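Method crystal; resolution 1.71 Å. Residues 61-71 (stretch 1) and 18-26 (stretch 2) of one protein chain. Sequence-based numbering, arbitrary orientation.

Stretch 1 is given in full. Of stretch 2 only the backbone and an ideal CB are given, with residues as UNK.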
# COMPACT_ATOMS: atom_id res chain seq x y z
N ARG A 61 -16.23 -1.00 -3.45
CA ARG A 61 -17.53 -0.80 -4.06
C ARG A 61 -18.46 -1.98 -3.82
O ARG A 61 -19.64 -1.80 -3.50
CB ARG A 61 -17.36 -0.56 -5.57
CG ARG A 61 -18.65 -0.61 -6.38
CD ARG A 61 -19.44 0.66 -6.26
NE ARG A 61 -20.57 0.67 -7.21
CZ ARG A 61 -21.57 1.54 -7.16
NH1 ARG A 61 -21.60 2.48 -6.23
NH2 ARG A 61 -22.55 1.46 -8.06
N TYR A 62 -17.95 -3.19 -3.98
CA TYR A 62 -18.81 -4.37 -3.89
C TYR A 62 -19.23 -4.63 -2.44
O TYR A 62 -20.39 -4.92 -2.17
CB TYR A 62 -18.09 -5.58 -4.46
CG TYR A 62 -19.00 -6.77 -4.60
CD1 TYR A 62 -20.12 -6.71 -5.41
CD2 TYR A 62 -18.76 -7.93 -3.90
CE1 TYR A 62 -20.96 -7.79 -5.54
CE2 TYR A 62 -19.59 -9.03 -4.01
CZ TYR A 62 -20.70 -8.95 -4.84
OH TYR A 62 -21.54 -10.03 -4.96
N PHE A 63 -18.28 -4.55 -1.51
CA PHE A 63 -18.55 -4.98 -0.14
C PHE A 63 -18.85 -3.83 0.83
O PHE A 63 -18.87 -4.07 2.04
CB PHE A 63 -17.36 -5.78 0.39
CG PHE A 63 -17.24 -7.15 -0.20
CD1 PHE A 63 -18.29 -8.05 -0.08
CD2 PHE A 63 -16.09 -7.54 -0.85
CE1 PHE A 63 -18.20 -9.32 -0.60
CE2 PHE A 63 -15.98 -8.83 -1.39
CZ PHE A 63 -17.05 -9.72 -1.26
N ASP A 64 -19.08 -2.61 0.34
CA ASP A 64 -19.35 -1.47 1.22
C ASP A 64 -18.21 -1.22 2.21
O ASP A 64 -18.42 -1.15 3.42
CB ASP A 64 -20.68 -1.64 1.97
CG ASP A 64 -21.88 -1.31 1.12
OD1 ASP A 64 -21.73 -0.75 0.02
OD2 ASP A 64 -23.01 -1.61 1.58
N THR A 65 -16.99 -1.12 1.70
CA THR A 65 -15.86 -0.69 2.51
C THR A 65 -15.17 0.46 1.80
O THR A 65 -15.44 0.74 0.62
CB THR A 65 -14.83 -1.80 2.74
OG1 THR A 65 -14.13 -2.06 1.51
CG2 THR A 65 -15.48 -3.08 3.24
N SER A 66 -14.27 1.13 2.50
CA SER A 66 -13.37 2.02 1.79
C SER A 66 -12.39 1.19 0.96
O SER A 66 -12.14 0.02 1.24
CB SER A 66 -12.61 2.93 2.76
OG SER A 66 -11.63 2.17 3.46
N ALA A 67 -11.84 1.82 -0.08
CA ALA A 67 -10.77 1.16 -0.81
C ALA A 67 -9.51 1.07 0.04
O ALA A 67 -8.75 0.10 -0.07
CB ALA A 67 -10.49 1.89 -2.12
N GLN A 68 -9.30 2.05 0.92
CA GLN A 68 -8.13 2.05 1.79
C GLN A 68 -8.13 0.86 2.75
O GLN A 68 -7.05 0.41 3.15
CB GLN A 68 -8.06 3.35 2.57
CG GLN A 68 -7.51 4.50 1.75
CD GLN A 68 -5.99 4.55 1.72
OE1 GLN A 68 -5.30 3.53 1.86
NE2 GLN A 68 -5.46 5.74 1.55
N PHE A 69 -9.30 0.39 3.16
CA PHE A 69 -9.37 -0.81 4.00
C PHE A 69 -8.55 -1.93 3.39
O PHE A 69 -7.71 -2.55 4.06
CB PHE A 69 -10.83 -1.24 4.18
CG PHE A 69 -10.99 -2.60 4.84
CD1 PHE A 69 -10.90 -2.73 6.23
CD2 PHE A 69 -11.25 -3.73 4.08
CE1 PHE A 69 -11.06 -3.99 6.84
CE2 PHE A 69 -11.41 -4.98 4.67
CZ PHE A 69 -11.32 -5.11 6.05
N TRP A 70 -8.75 -2.18 2.09
CA TRP A 70 -8.03 -3.25 1.41
C TRP A 70 -6.57 -2.89 1.19
O TRP A 70 -5.70 -3.75 1.31
CB TRP A 70 -8.70 -3.57 0.08
CG TRP A 70 -10.06 -4.08 0.32
CD1 TRP A 70 -11.22 -3.36 0.25
CD2 TRP A 70 -10.42 -5.39 0.74
NE1 TRP A 70 -12.29 -4.16 0.57
CE2 TRP A 70 -11.83 -5.41 0.87
CE3 TRP A 70 -9.69 -6.55 1.00
CZ2 TRP A 70 -12.52 -6.56 1.26
CZ3 TRP A 70 -10.39 -7.69 1.39
CH2 TRP A 70 -11.79 -7.69 1.51
N MET A 71 -6.29 -1.63 0.86
CA MET A 71 -4.90 -1.26 0.64
C MET A 71 -4.12 -1.28 1.94
O MET A 71 -2.91 -1.54 1.92
CB MET A 71 -4.79 0.12 0.00
CG MET A 71 -5.33 0.16 -1.42
SD MET A 71 -4.51 -0.91 -2.60
CE MET A 71 -3.04 0.07 -2.93
N UNK A 18 -13.71 -13.20 6.09
CA UNK A 18 -14.66 -12.20 6.57
C UNK A 18 -15.65 -11.75 5.51
O UNK A 18 -16.58 -11.01 5.83
CB UNK A 18 -13.90 -10.98 7.10
N UNK A 19 -15.46 -12.16 4.26
CA UNK A 19 -16.36 -11.71 3.21
C UNK A 19 -16.91 -12.87 2.40
O UNK A 19 -18.13 -13.06 2.36
CB UNK A 19 -15.64 -10.72 2.29
N UNK A 20 -16.05 -13.66 1.77
CA UNK A 20 -16.55 -14.76 0.94
C UNK A 20 -17.30 -15.79 1.77
O UNK A 20 -18.40 -16.21 1.41
CB UNK A 20 -15.39 -15.43 0.20
N UNK A 21 -16.71 -16.20 2.90
CA UNK A 21 -17.40 -17.17 3.75
C UNK A 21 -18.57 -16.53 4.49
O UNK A 21 -19.56 -17.21 4.79
CB UNK A 21 -16.42 -17.79 4.75
N UNK A 22 -18.47 -15.24 4.82
CA UNK A 22 -19.55 -14.59 5.55
C UNK A 22 -20.81 -14.53 4.70
O UNK A 22 -21.91 -14.81 5.19
CB UNK A 22 -19.13 -13.18 5.98
N UNK A 23 -20.67 -14.17 3.42
CA UNK A 23 -21.81 -14.02 2.53
C UNK A 23 -22.05 -15.23 1.63
O UNK A 23 -22.93 -15.17 0.77
CB UNK A 23 -21.62 -12.77 1.66
N UNK A 24 -21.27 -16.31 1.80
CA UNK A 24 -21.41 -17.53 0.99
C UNK A 24 -21.18 -17.24 -0.49
O UNK A 24 -21.90 -17.74 -1.36
CB UNK A 24 -22.80 -18.15 1.19
N UNK A 25 -20.17 -16.43 -0.79
CA UNK A 25 -19.81 -16.10 -2.16
C UNK A 25 -18.56 -16.87 -2.56
O UNK A 25 -17.55 -16.84 -1.85
CB UNK A 25 -19.59 -14.59 -2.32
N UNK A 26 -18.62 -17.56 -3.69
CA UNK A 26 -17.46 -18.21 -4.24
C UNK A 26 -16.52 -17.18 -4.86
O UNK A 26 -16.95 -16.09 -5.26
CB UNK A 26 -17.88 -19.26 -5.27

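Stretch 1 presents an almost wholly apolar surface to its neighbour: the ring of Phe63 at the centre, the rings of Phe69 and Trp70 and the methyl of Thr65 to one side, and the ring of Tyr62 to the other. No hydrogen bond crosses the contact, so shape and greasiness have to do the selecting.

Position 18 lies in a helix, within a wider pi-type turn. Its CA-to-CB bond points sideways, and the ideal CB has nothing of stretch 1 within 5.5 Å. Any helix-tolerant residue, polar ones included, would serve. It is Glu18, whose end leads away from stretch 1.

Position 19 is the decisive one. CA-to-CB points toward stretch 1, and the ideal CB lies 3.9 Å from Phe63 CZ and 5.0 Å from Trp70 CH2. Beyond it opens a hollow lined by Phe63, Thr65, Phe69 and Trp70, with no charge on offer. The Trp70 indole nitrogen is already engaged, since NE1 makes a weak hydrogen bond to Thr65 OG1 at 2.9 Å. A large apolar side chain is called for; leucine or methionine could enter, but a flat ring can reach all four walls. The residue is Phe19, with chi1 in m. Its CB sits over the face of Phe63, 4.1 Å from the ring centroid, a CH-pi contact. Its ring then meets its neighbours at CD2 to Phe63 CG (3.6 Å), CE1 to Trp70 CH2 (3.6 Å), CZ to Phe69 CE2 (3.9 Å) and CE2 to Thr65 CG2 (4.1 Å). Trp70 CH2 lies over one face of the Phe19 ring, yet the plane of the Trp70 six-membered ring is inclined at 49° to that of the Phe19 ring, an oblique pairing; the Phe63 and Phe19 ring planes are likewise oblique, at 48°.

Position 20 points sideways, its CB out of contact, so a side chain must extend to reach the tip of Phe63. Leucine, methionine or isoleucine would suit. Leu20 brings CD2 to 4.3 Å from Phe63 CZ.

Positions 21 and 22 are out of reach of stretch 1 and ask only for helical compatibility; they are Met21 and Glu22.

Position 23 points toward stretch 1, its ideal CB 5.4 Å from Phe63 CE1. Only a side chain of some length gains contact, aliphatic or aromatic. Phe23 takes the place, with CD2 4.2 Å from Phe63 CE1, a modest touch beside that of position 19.

Position 24 has positive phi (60°) as the chain leaves the helix. Glycine, asparagine or aspartate tolerate this best, and Asp24 is found, far from stretch 1.

Position 25 turns back toward stretch 1 in an extended conformation. Its ideal CB touches nothing, but the gap ahead, bordered by Tyr62 and Phe63, invites a long aliphatic chain such as leucine, isoleucine or methionine. Ile25 fills it: CD1 lies 4.1 Å from Phe63 CE1 and 4.0 Å from Tyr62 OH, at the edge of both rings.

Position 26 is out of reach and stands at an N-cap, favouring serine, threonine, aspartate or asparagine. Ser26 caps a backbone nitrogen elsewhere in the structure.

Stretch 2 18-26: EFLMEFDIS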
# COMPACT_ATOMS: atom_id res chain seq x y z
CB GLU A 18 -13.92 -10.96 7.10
CG GLU A 18 -12.92 -11.27 8.18
CD GLU A 18 -13.59 -11.76 9.44
OE1 GLU A 18 -14.82 -11.63 9.56
OE2 GLU A 18 -12.89 -12.27 10.32
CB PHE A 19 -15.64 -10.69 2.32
CG PHE A 19 -15.31 -9.41 3.04
CD1 PHE A 19 -14.12 -9.27 3.73
CD2 PHE A 19 -16.21 -8.34 3.04
CE1 PHE A 19 -13.82 -8.10 4.41
CE2 PHE A 19 -15.91 -7.17 3.70
CZ PHE A 19 -14.71 -7.05 4.38
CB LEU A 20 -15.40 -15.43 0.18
CG LEU A 20 -14.65 -14.55 -0.82
CD1 LEU A 20 -13.70 -15.39 -1.66
CD2 LEU A 20 -15.63 -13.78 -1.71
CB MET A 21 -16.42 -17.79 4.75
CG MET A 21 -15.40 -18.70 4.12
SD MET A 21 -14.46 -19.56 5.39
CE MET A 21 -12.82 -19.55 4.67
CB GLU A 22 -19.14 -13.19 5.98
CG GLU A 22 -20.28 -12.35 6.51
CD GLU A 22 -20.43 -12.49 8.01
OE1 GLU A 22 -19.55 -13.12 8.63
OE2 GLU A 22 -21.42 -11.97 8.57
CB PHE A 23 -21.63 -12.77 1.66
CG PHE A 23 -21.62 -11.50 2.44
CD1 PHE A 23 -22.80 -10.96 2.93
CD2 PHE A 23 -20.44 -10.83 2.68
CE1 PHE A 23 -22.80 -9.78 3.65
CE2 PHE A 23 -20.43 -9.64 3.40
CZ PHE A 23 -21.61 -9.12 3.89
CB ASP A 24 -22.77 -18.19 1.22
CG ASP A 24 -22.80 -19.65 0.78
OD1 ASP A 24 -21.76 -20.15 0.29
OD2 ASP A 24 -23.86 -20.28 0.91
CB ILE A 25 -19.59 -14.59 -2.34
CG1 ILE A 25 -20.85 -13.82 -1.98
CG2 ILE A 25 -19.12 -14.29 -3.74
CD1 ILE A 25 -20.63 -12.32 -1.87
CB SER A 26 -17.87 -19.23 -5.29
OG SER A 26 -18.16 -18.58 -6.52
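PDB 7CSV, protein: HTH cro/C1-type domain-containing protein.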